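Long-range contacts in uncharacterized protein YJL217W (Saccharomyces cerevisiae, PDB 3O12), which functions in the galactose metabolic pathway via the GAL83 protein and may control the level of the enolase ENO1: residues D58-G66 with V128-W136; V104-L112 with A176-Y184. All blocks are in the same frame, centred on the assembly; numbering follows the deposited sequence.

Contact 1: D58-G66 with V128-W136. With EDO (1,2-ethanediol), chain H; EDO (1,2-ethanediol), chain G.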
loop_
_atom_site.group_PDB
_atom_site.type_symbol
_atom_site.label_atom_id
_atom_site.label_comp_id
_atom_site.label_asym_id
_atom_site.label_seq_id
_atom_site.Cartn_x
_atom_site.Cartn_y
_atom_site.Cartn_z
ATOM N N ASP A 58 -0.319 -1.036 -12.219
ATOM C CA ASP A 58 -0.272 0.313 -11.646
ATOM C C ASP A 58 -1.623 0.698 -11.037
ATOM O O ASP A 58 -2.653 0.096 -11.345
ATOM C CB ASP A 58 0.131 1.321 -12.737
ATOM C CG ASP A 58 0.681 2.637 -12.179
ATOM O OD1 ASP A 58 0.900 2.755 -10.952
ATOM O OD2 ASP A 58 0.917 3.550 -13.004
ATOM N N PHE A 59 -1.608 1.719 -10.182
ATOM C CA PHE A 59 -2.827 2.317 -9.651
ATOM C C PHE A 59 -2.698 3.821 -9.811
ATOM O O PHE A 59 -1.791 4.427 -9.239
ATOM C CB PHE A 59 -2.990 2.011 -8.155
ATOM C CG PHE A 59 -3.450 0.612 -7.848
ATOM C CD1 PHE A 59 -4.716 0.173 -8.235
ATOM C CD2 PHE A 59 -2.634 -0.244 -7.121
ATOM C CE1 PHE A 59 -5.144 -1.120 -7.922
ATOM C CE2 PHE A 59 -3.056 -1.540 -6.805
ATOM C CZ PHE A 59 -4.302 -1.971 -7.209
ATOM N N TRP A 60 -3.603 4.421 -10.574
ATOM C CA TRP A 60 -3.590 5.868 -10.789
ATOM C C TRP A 60 -4.935 6.278 -11.353
ATOM O O TRP A 60 -5.510 5.546 -12.145
ATOM C CB TRP A 60 -2.494 6.274 -11.789
ATOM C CG TRP A 60 -2.342 7.766 -11.885
ATOM C CD1 TRP A 60 -2.833 8.598 -12.864
ATOM C CD2 TRP A 60 -1.667 8.605 -10.944
ATOM N NE1 TRP A 60 -2.486 9.905 -12.585
ATOM C CE2 TRP A 60 -1.774 9.931 -11.412
ATOM C CE3 TRP A 60 -0.981 8.363 -9.748
ATOM C CZ2 TRP A 60 -1.221 11.013 -10.721
ATOM C CZ3 TRP A 60 -0.431 9.441 -9.062
ATOM C CH2 TRP A 60 -0.556 10.751 -9.555
ATOM N N ARG A 61 -5.435 7.449 -10.962
ATOM C CA ARG A 61 -6.664 7.965 -11.559
ATOM C C ARG A 61 -6.518 9.404 -12.040
ATOM O O ARG A 61 -6.537 10.344 -11.241
ATOM C CB ARG A 61 -7.856 7.867 -10.599
ATOM C CG ARG A 61 -8.647 6.585 -10.725
ATOM C CD ARG A 61 -9.933 6.630 -9.902
ATOM N NE ARG A 61 -11.031 7.351 -10.545
ATOM C CZ ARG A 61 -11.836 6.825 -11.467
ATOM N NH1 ARG A 61 -12.817 7.552 -11.985
ATOM N NH2 ARG A 61 -11.657 5.578 -11.883
ATOM N N GLU A 62 -6.351 9.538 -13.359
ATOM C CA GLU A 62 -6.571 10.779 -14.115
ATOM C C GLU A 62 -5.541 11.897 -13.983
ATOM O O GLU A 62 -5.026 12.392 -14.987
ATOM C CB GLU A 62 -7.972 11.341 -13.841
ATOM C CG GLU A 62 -8.300 12.595 -14.643
ATOM C CD GLU A 62 -8.150 12.395 -16.146
ATOM O OE1 GLU A 62 -8.242 11.239 -16.614
ATOM O OE2 GLU A 62 -7.944 13.400 -16.860
ATOM N N THR A 63 -5.260 12.322 -12.758
ATOM C CA THR A 63 -4.506 13.555 -12.547
ATOM C C THR A 63 -3.253 13.681 -13.402
ATOM O O THR A 63 -2.364 12.828 -13.338
ATOM C CB THR A 63 -4.110 13.669 -11.077
ATOM O OG1 THR A 63 -5.278 13.442 -10.277
ATOM C CG2 THR A 63 -3.534 15.040 -10.771
ATOM N N PHE A 64 -3.202 14.763 -14.184
ATOM C CA PHE A 64 -2.028 15.174 -14.969
ATOM C C PHE A 64 -1.747 14.280 -16.179
ATOM O O PHE A 64 -1.717 14.760 -17.318
ATOM C CB PHE A 64 -0.793 15.306 -14.071
ATOM C CG PHE A 64 0.406 15.871 -14.763
ATOM C CD1 PHE A 64 0.434 17.200 -15.152
ATOM C CD2 PHE A 64 1.519 15.079 -14.998
ATOM C CE1 PHE A 64 1.553 17.732 -15.781
ATOM C CE2 PHE A 64 2.637 15.600 -15.627
ATOM C CZ PHE A 64 2.653 16.925 -16.016
ATOM N N TYR A 65 -1.572 12.983 -15.934
ATOM C CA TYR A 65 -1.191 12.054 -16.997
ATOM C C TYR A 65 -2.347 11.671 -17.919
ATOM O O TYR A 65 -2.125 11.221 -19.046
ATOM C CB TYR A 65 -0.524 10.812 -16.393
ATOM C CG TYR A 65 0.721 11.153 -15.607
ATOM C CD1 TYR A 65 1.933 11.380 -16.251
ATOM C CD2 TYR A 65 0.682 11.265 -14.224
ATOM C CE1 TYR A 65 3.070 11.711 -15.536
ATOM C CE2 TYR A 65 1.820 11.586 -13.500
ATOM C CZ TYR A 65 3.005 11.803 -14.160
ATOM O OH TYR A 65 4.140 12.130 -13.453
ATOM N N GLY A 66 -3.577 11.833 -17.442
ATOM C CA GLY A 66 -4.733 11.633 -18.296
ATOM C C GLY A 66 -5.048 10.179 -18.600
ATOM O O GLY A 66 -5.682 9.869 -19.609
ATOM N N VAL A 128 -0.390 8.085 -2.374
ATOM C CA VAL A 128 -1.355 8.598 -3.330
ATOM C C VAL A 128 -2.740 8.411 -2.748
ATOM O O VAL A 128 -3.154 7.280 -2.481
ATOM C CB VAL A 128 -1.273 7.879 -4.680
ATOM C CG1 VAL A 128 -2.332 8.443 -5.655
ATOM C CG2 VAL A 128 0.120 8.020 -5.280
ATOM N N LEU A 129 -3.449 9.507 -2.523
ATOM C CA LEU A 129 -4.819 9.481 -2.049
ATOM C C LEU A 129 -5.717 9.797 -3.223
ATOM O O LEU A 129 -5.581 10.856 -3.839
ATOM C CB LEU A 129 -5.014 10.514 -0.936
ATOM C CG LEU A 129 -6.289 10.394 -0.096
ATOM C CD1 LEU A 129 -6.155 11.214 1.178
ATOM C CD2 LEU A 129 -7.505 10.813 -0.883
ATOM N N THR A 130 -6.612 8.872 -3.543
ATOM C CA THR A 130 -7.487 9.008 -4.696
ATOM C C THR A 130 -8.914 9.135 -4.212
ATOM O O THR A 130 -9.460 8.237 -3.569
ATOM C CB THR A 130 -7.311 7.806 -5.635
ATOM O OG1 THR A 130 -5.960 7.815 -6.110
ATOM C CG2 THR A 130 -8.265 7.881 -6.818
ATOM N N ASN A 131 -9.500 10.296 -4.465
ATOM C CA ASN A 131 -10.919 10.497 -4.234
ATOM C C ASN A 131 -11.468 11.059 -5.516
ATOM O O ASN A 131 -11.493 12.280 -5.709
ATOM C CB ASN A 131 -11.139 11.446 -3.060
ATOM C CG ASN A 131 -12.571 11.420 -2.558
ATOM O OD1 ASN A 131 -13.496 11.118 -3.309
ATOM N ND2 ASN A 131 -12.758 11.739 -1.285
ATOM N N GLY A 132 -11.857 10.171 -6.421
ATOM C CA GLY A 132 -12.197 10.565 -7.774
ATOM C C GLY A 132 -10.928 10.691 -8.595
ATOM O O GLY A 132 -10.782 10.037 -9.626
ATOM N N LYS A 133 -10.013 11.538 -8.128
ATOM C CA LYS A 133 -8.719 11.723 -8.785
ATOM C C LYS A 133 -7.570 11.556 -7.792
ATOM O O LYS A 133 -7.748 11.734 -6.574
ATOM C CB LYS A 133 -8.647 13.105 -9.426
ATOM C CG LYS A 133 -9.632 13.328 -10.555
ATOM C CD LYS A 133 -9.442 14.743 -11.097
ATOM C CE LYS A 133 -10.482 15.128 -12.130
ATOM N NZ LYS A 133 -10.329 16.569 -12.492
ATOM N N SER A 134 -6.388 11.223 -8.315
ATOM C CA SER A 134 -5.196 10.956 -7.488
ATOM C C SER A 134 -4.412 12.205 -7.036
ATOM O O SER A 134 -4.177 13.127 -7.824
ATOM C CB SER A 134 -4.238 10.018 -8.230
ATOM O OG SER A 134 -4.839 8.757 -8.508
ATOM N N ASP A 135 -4.000 12.190 -5.765
ATOM C CA ASP A 135 -3.171 13.232 -5.141
ATOM C C ASP A 135 -1.931 12.571 -4.553
ATOM O O ASP A 135 -1.991 11.854 -3.541
ATOM C CB ASP A 135 -3.977 13.957 -4.049
ATOM C CG ASP A 135 -3.153 14.973 -3.259
ATOM O OD1 ASP A 135 -1.897 15.022 -3.373
ATOM O OD2 ASP A 135 -3.786 15.740 -2.492
ATOM N N TRP A 136 -0.805 12.808 -5.206
ATOM C CA TRP A 136 0.448 12.111 -4.963
ATOM C C TRP A 136 1.431 13.006 -4.230
ATOM O O TRP A 136 1.679 14.135 -4.644
ATOM C CB TRP A 136 1.004 11.726 -6.336
ATOM C CG TRP A 136 2.326 11.027 -6.403
ATOM C CD1 TRP A 136 2.897 10.211 -5.462
ATOM C CD2 TRP A 136 3.212 11.030 -7.524
ATOM N NE1 TRP A 136 4.102 9.727 -5.927
ATOM C CE2 TRP A 136 4.318 10.220 -7.189
ATOM C CE3 TRP A 136 3.175 11.642 -8.784
ATOM C CZ2 TRP A 136 5.381 10.015 -8.066
ATOM C CZ3 TRP A 136 4.233 11.440 -9.651
ATOM C CH2 TRP A 136 5.319 10.629 -9.287
HETATM C C1 EDO H . 2.068 8.301 -12.165
HETATM O O1 EDO H . 3.354 8.246 -12.791
HETATM C C2 EDO H . 1.207 7.152 -12.679
HETATM O O2 EDO H . 1.768 5.911 -12.236
HETATM C C1 EDO G . 2.580 7.011 -7.881
HETATM O O1 EDO G . 3.268 6.021 -7.108
HETATM C C2 EDO G . 1.656 6.320 -8.872
HETATM O O2 EDO G . 2.339 5.262 -9.562
#
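Ser134 CB lies over one face of the Trp60 indole, 3.7 Å from the centroid of the six-membered ring and almost exactly on the ring normal, a CH-pi contact. The opposite face of the indole carries C2 of a 1,2-ethanediol (chain H), so the ring is sandwiched. At its edge, near the ring plane, CH2 of Trp60 meets CB of Trp136 at 3.7 Å, and the two indole planes stand at 83°.

The polar grip lies beside this ring. Ser134 OG, turned beside its own backbone N (chi1 -61°), accepts a hydrogen bond from the backbone N of Arg61 at 2.8 Å, while Ser134 N donates back to Arg61 O at 3.1 Å. Thr63 OG1 donates a hydrogen bond to Ser134 O (2.7 Å), on a lone pair in the carbonyl plane. On the other flank the Arg61 chain, bent at chi3, passes CG2 of Thr130 and delivers NE to Gly132 O (2.8 Å), which lies close to the guanidinium plane.

Further out, Trp60 NE1 donates within the ring plane to Thr63 O, fixing how the indole is rotated, and Thr130 OG1 shares a hydrogen bond with Ser134 OG. Both diols, probably from the crystallisation liquor, bond to the Asp58 carboxylate; the chain G diol touches both tryptophans, whereas the chain H diol lies between the rings of Trp60 and Tyr65.

Strand 59-61 thus meets the hairpin of strands 122-131 and 134-140 at a steep angle, 117° between the local directions of 59-61 and 134-136, while pairing with strand 68-78; strand 110-119 borders the hairpin through Val128 and Thr130.

Contact 2: V104-L112 with A176-Y184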
loop_
_atom_site.group_PDB
_atom_site.type_symbol
_atom_site.label_atom_id
_atom_site.label_comp_id
_atom_site.label_asym_id
_atom_site.label_seq_id
_atom_site.Cartn_x
_atom_site.Cartn_y
_atom_site.Cartn_z
ATOM N N VAL A 104 -5.437 1.075 1.129
ATOM C CA VAL A 104 -6.784 1.075 1.683
ATOM C C VAL A 104 -7.707 1.374 0.511
ATOM O O VAL A 104 -7.475 2.332 -0.230
ATOM C CB VAL A 104 -6.963 2.162 2.746
ATOM C CG1 VAL A 104 -8.386 2.201 3.266
ATOM C CG2 VAL A 104 -5.961 1.993 3.889
ATOM N N ARG A 105 -8.747 0.568 0.328
ATOM C CA ARG A 105 -9.609 0.710 -0.836
ATOM C C ARG A 105 -11.073 0.603 -0.446
ATOM O O ARG A 105 -11.462 -0.289 0.328
ATOM C CB ARG A 105 -9.263 -0.382 -1.857
ATOM C CG ARG A 105 -10.085 -0.375 -3.146
ATOM C CD ARG A 105 -9.506 -1.433 -4.087
ATOM N NE ARG A 105 -10.271 -1.633 -5.317
ATOM C CZ ARG A 105 -9.906 -1.180 -6.512
ATOM N NH1 ARG A 105 -8.787 -0.470 -6.653
ATOM N NH2 ARG A 105 -10.653 -1.438 -7.576
ATOM N N ILE A 106 -11.884 1.504 -0.998
ATOM C CA ILE A 106 -13.341 1.377 -0.954
ATOM C C ILE A 106 -13.808 0.814 -2.296
ATOM O O ILE A 106 -14.537 -0.175 -2.349
ATOM C CB ILE A 106 -14.002 2.738 -0.687
ATOM C CG1 ILE A 106 -13.604 3.281 0.692
ATOM C CG2 ILE A 106 -15.530 2.624 -0.819
ATOM C CD1 ILE A 106 -14.076 4.712 0.947
ATOM N N ASP A 107 -13.383 1.455 -3.386
ATOM C CA ASP A 107 -13.683 0.987 -4.739
ATOM C C ASP A 107 -12.658 1.574 -5.698
ATOM O O ASP A 107 -11.689 2.195 -5.256
ATOM C CB ASP A 107 -15.112 1.345 -5.168
ATOM C CG ASP A 107 -15.434 2.823 -5.014
ATOM O OD1 ASP A 107 -14.559 3.684 -5.266
ATOM O OD2 ASP A 107 -16.593 3.133 -4.663
ATOM N N ASP A 108 -12.846 1.388 -6.999
ATOM C CA ASP A 108 -11.802 1.814 -7.935
ATOM C C ASP A 108 -11.595 3.331 -7.988
ATOM O O ASP A 108 -10.567 3.808 -8.483
ATOM C CB ASP A 108 -12.010 1.223 -9.338
ATOM C CG ASP A 108 -13.268 1.729 -10.015
ATOM O OD1 ASP A 108 -13.967 2.591 -9.447
ATOM O OD2 ASP A 108 -13.561 1.246 -11.128
ATOM N N GLY A 109 -12.545 4.085 -7.447
ATOM C CA GLY A 109 -12.452 5.531 -7.447
ATOM C C GLY A 109 -12.033 6.145 -6.124
ATOM O O GLY A 109 -11.782 7.334 -6.044
ATOM N N HIS A 110 -11.948 5.329 -5.078
ATOM C CA HIS A 110 -11.652 5.832 -3.740
ATOM C C HIS A 110 -10.715 4.867 -3.042
ATOM O O HIS A 110 -11.122 3.779 -2.607
ATOM C CB HIS A 110 -12.939 6.012 -2.936
ATOM C CG HIS A 110 -13.940 6.872 -3.634
ATOM N ND1 HIS A 110 -14.790 6.383 -4.601
ATOM C CD2 HIS A 110 -14.178 8.203 -3.558
ATOM C CE1 HIS A 110 -15.532 7.373 -5.070
ATOM N NE2 HIS A 110 -15.185 8.484 -4.449
ATOM N N TRP A 111 -9.447 5.260 -2.983
ATOM C CA TRP A 111 -8.414 4.421 -2.402
ATOM C C TRP A 111 -7.194 5.242 -2.040
ATOM O O TRP A 111 -7.074 6.411 -2.415
ATOM C CB TRP A 111 -8.024 3.273 -3.349
ATOM C CG TRP A 111 -7.703 3.640 -4.795
ATOM C CD1 TRP A 111 -8.517 3.478 -5.870
ATOM C CD2 TRP A 111 -6.463 4.170 -5.312
ATOM N NE1 TRP A 111 -7.887 3.879 -7.023
ATOM C CE2 TRP A 111 -6.622 4.308 -6.710
ATOM C CE3 TRP A 111 -5.244 4.542 -4.731
ATOM C CZ2 TRP A 111 -5.614 4.815 -7.537
ATOM C CZ3 TRP A 111 -4.238 5.036 -5.554
ATOM C CH2 TRP A 111 -4.428 5.173 -6.940
ATOM N N LEU A 112 -6.301 4.634 -1.281
ATOM C CA LEU A 112 -5.020 5.223 -0.940
ATOM C C LEU A 112 -3.972 4.148 -1.068
ATOM O O LEU A 112 -4.214 2.999 -0.704
ATOM C CB LEU A 112 -5.037 5.748 0.497
ATOM C CG LEU A 112 -3.652 6.224 0.957
ATOM C CD1 LEU A 112 -3.671 7.644 1.532
ATOM C CD2 LEU A 112 -3.023 5.215 1.920
ATOM N N ALA A 176 -5.221 12.941 6.294
ATOM C CA ALA A 176 -6.116 13.455 5.264
ATOM C C ALA A 176 -7.541 12.997 5.434
ATOM O O ALA A 176 -7.788 11.973 6.058
ATOM C CB ALA A 176 -5.620 13.004 3.910
ATOM N N PRO A 177 -8.493 13.714 4.835
ATOM C CA PRO A 177 -9.871 13.220 4.805
ATOM C C PRO A 177 -9.952 11.974 3.942
ATOM O O PRO A 177 -9.244 11.854 2.944
ATOM C CB PRO A 177 -10.652 14.356 4.125
ATOM C CG PRO A 177 -9.771 15.545 4.194
ATOM C CD PRO A 177 -8.358 15.020 4.171
ATOM N N PHE A 178 -10.830 11.059 4.322
ATOM C CA PHE A 178 -11.060 9.868 3.524
ATOM C C PHE A 178 -12.527 9.520 3.740
ATOM O O PHE A 178 -13.047 9.706 4.831
ATOM C CB PHE A 178 -10.133 8.737 3.984
ATOM C CG PHE A 178 -10.005 7.610 2.985
ATOM C CD1 PHE A 178 -9.374 7.813 1.767
ATOM C CD2 PHE A 178 -10.534 6.362 3.261
ATOM C CE1 PHE A 178 -9.256 6.781 0.845
ATOM C CE2 PHE A 178 -10.420 5.326 2.344
ATOM C CZ PHE A 178 -9.789 5.537 1.132
ATOM N N PRO A 179 -13.218 9.043 2.694
ATOM C CA PRO A 179 -14.661 8.838 2.885
ATOM C C PRO A 179 -14.992 7.858 3.998
ATOM O O PRO A 179 -14.303 6.847 4.160
ATOM C CB PRO A 179 -15.114 8.260 1.542
ATOM C CG PRO A 179 -14.137 8.783 0.563
ATOM C CD PRO A 179 -12.804 8.783 1.306
ATOM N N THR A 180 -16.046 8.148 4.755
ATOM C CA THR A 180 -16.584 7.166 5.685
ATOM C C THR A 180 -17.163 5.997 4.900
ATOM O O THR A 180 -17.588 6.157 3.752
ATOM C CB THR A 180 -17.677 7.765 6.590
ATOM O OG1 THR A 180 -18.711 8.321 5.772
ATOM C CG2 THR A 180 -17.101 8.864 7.467
ATOM N N SER A 181 -17.174 4.819 5.520
ATOM C CA SER A 181 -17.679 3.619 4.862
ATOM C C SER A 181 -17.990 2.583 5.923
ATOM O O SER A 181 -17.341 2.559 6.979
ATOM C CB SER A 181 -16.618 3.067 3.897
ATOM O OG SER A 181 -17.145 2.006 3.113
ATOM N N ASP A 182 -18.975 1.725 5.655
ATOM C CA ASP A 182 -19.269 0.614 6.551
ATOM C C ASP A 182 -18.120 -0.399 6.576
ATOM O O ASP A 182 -17.908 -1.095 7.573
ATOM C CB ASP A 182 -20.564 -0.103 6.134
ATOM C CG ASP A 182 -21.803 0.701 6.433
ATOM O OD1 ASP A 182 -21.722 1.651 7.243
ATOM O OD2 ASP A 182 -22.863 0.368 5.859
ATOM N N HIS A 183 -17.382 -0.466 5.470
ATOM C CA HIS A 183 -16.267 -1.395 5.322
ATOM C C HIS A 183 -15.168 -0.800 4.474
ATOM O O HIS A 183 -15.428 -0.021 3.560
ATOM C CB HIS A 183 -16.728 -2.679 4.636
ATOM C CG HIS A 183 -17.807 -3.395 5.378
ATOM N ND1 HIS A 183 -17.563 -4.107 6.531
ATOM C CD2 HIS A 183 -19.137 -3.483 5.151
ATOM C CE1 HIS A 183 -18.697 -4.620 6.974
ATOM N NE2 HIS A 183 -19.669 -4.252 6.159
ATOM N N TYR A 184 -13.938 -1.208 4.771
ATOM C CA TYR A 184 -12.805 -0.920 3.908
ATOM C C TYR A 184 -12.100 -2.216 3.557
ATOM O O TYR A 184 -12.323 -3.253 4.194
ATOM C CB TYR A 184 -11.803 0.019 4.597
ATOM C CG TYR A 184 -12.376 1.360 4.997
ATOM C CD1 TYR A 184 -12.369 2.427 4.110
ATOM C CD2 TYR A 184 -12.924 1.557 6.266
ATOM C CE1 TYR A 184 -12.893 3.670 4.477
ATOM C CE2 TYR A 184 -13.451 2.796 6.642
ATOM C CZ TYR A 184 -13.434 3.837 5.741
ATOM O OH TYR A 184 -13.939 5.068 6.105
#
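Ile106 and Tyr184 bring the two backbones nearest, their CA atoms 5.4 Å apart, whereas the rest of 176-184 is mostly loop and runs past the hairpin 104-112 without pairing to it. That hairpin turns tightly: a type I turn spans Asp107 to His110, and a classic beta bulge puts Ile106 and Asp107 together opposite His110.

Ile106 carries much of the packing. Its CG1, beside the backbone N (chi1 -64°), runs alongside the Tyr184 ring and meets CD1 of Tyr184 at 3.7 Å; its CD1 goes on to CB of Pro179, also at 3.7 Å. Val104 CG1 rests against both aromatic rings where they meet, 3.8 Å from CE2 of Phe178 and a little farther from CD1 of Tyr184. Phe178 has its CG anti to the backbone N (chi1 -163°), which sends the ring in toward the hairpin, where its edge faces the backbone of Trp111.

The setting is an all-beta fold of two antiparallel sheets. Phe178, just past edge strand 172-177 of one sheet, reaches the hairpin in the other, and Leu159 of strand 158-164 also packs on the Phe178 side chain; Val154 of strand 148-155 packs against Tyr184.

Local bonds shape both partners. Tyr184 OH donates to Pro179 O at 2.7 Å, on a lone pair in the carbonyl plane, tying the loop across itself. In the turn, Asp107 OD1 takes two donors: His110 ND1 on its syn lone pair at 2.8 Å, in the imidazole plane, and Gly109 N on the anti side, well out of the carboxylate plane, which makes an Asx turn. Pro179 CG meets CD2 of the His110 imidazole obliquely at 4.2 Å, while CD2 is turned toward Asn131 of strand 122-131.

Overall arrangement
Along the chain the segments alternate: 58-66, then 104-112, then 128-136, then 176-184, so the two contacts cross, all within the DUF1349 region. Their centres lie about 14 Å apart, and they share one antiparallel sheet in which strands 110-119 and 122-131 are neighbours. The pairing joins them directly: Thr130 N comes 2.7 Å from Trp111 O and Gly132 N 2.9 Å from Gly109 O, both probable hydrogen bonds, and Arg61 packs on the Asp108 carbonyl. Contact 1 joins two parts of one sheet, strand 59-61 and the hairpin 122-140, while contact 2 ties that sheet to the loop leaving edge strand 172-177 of the other.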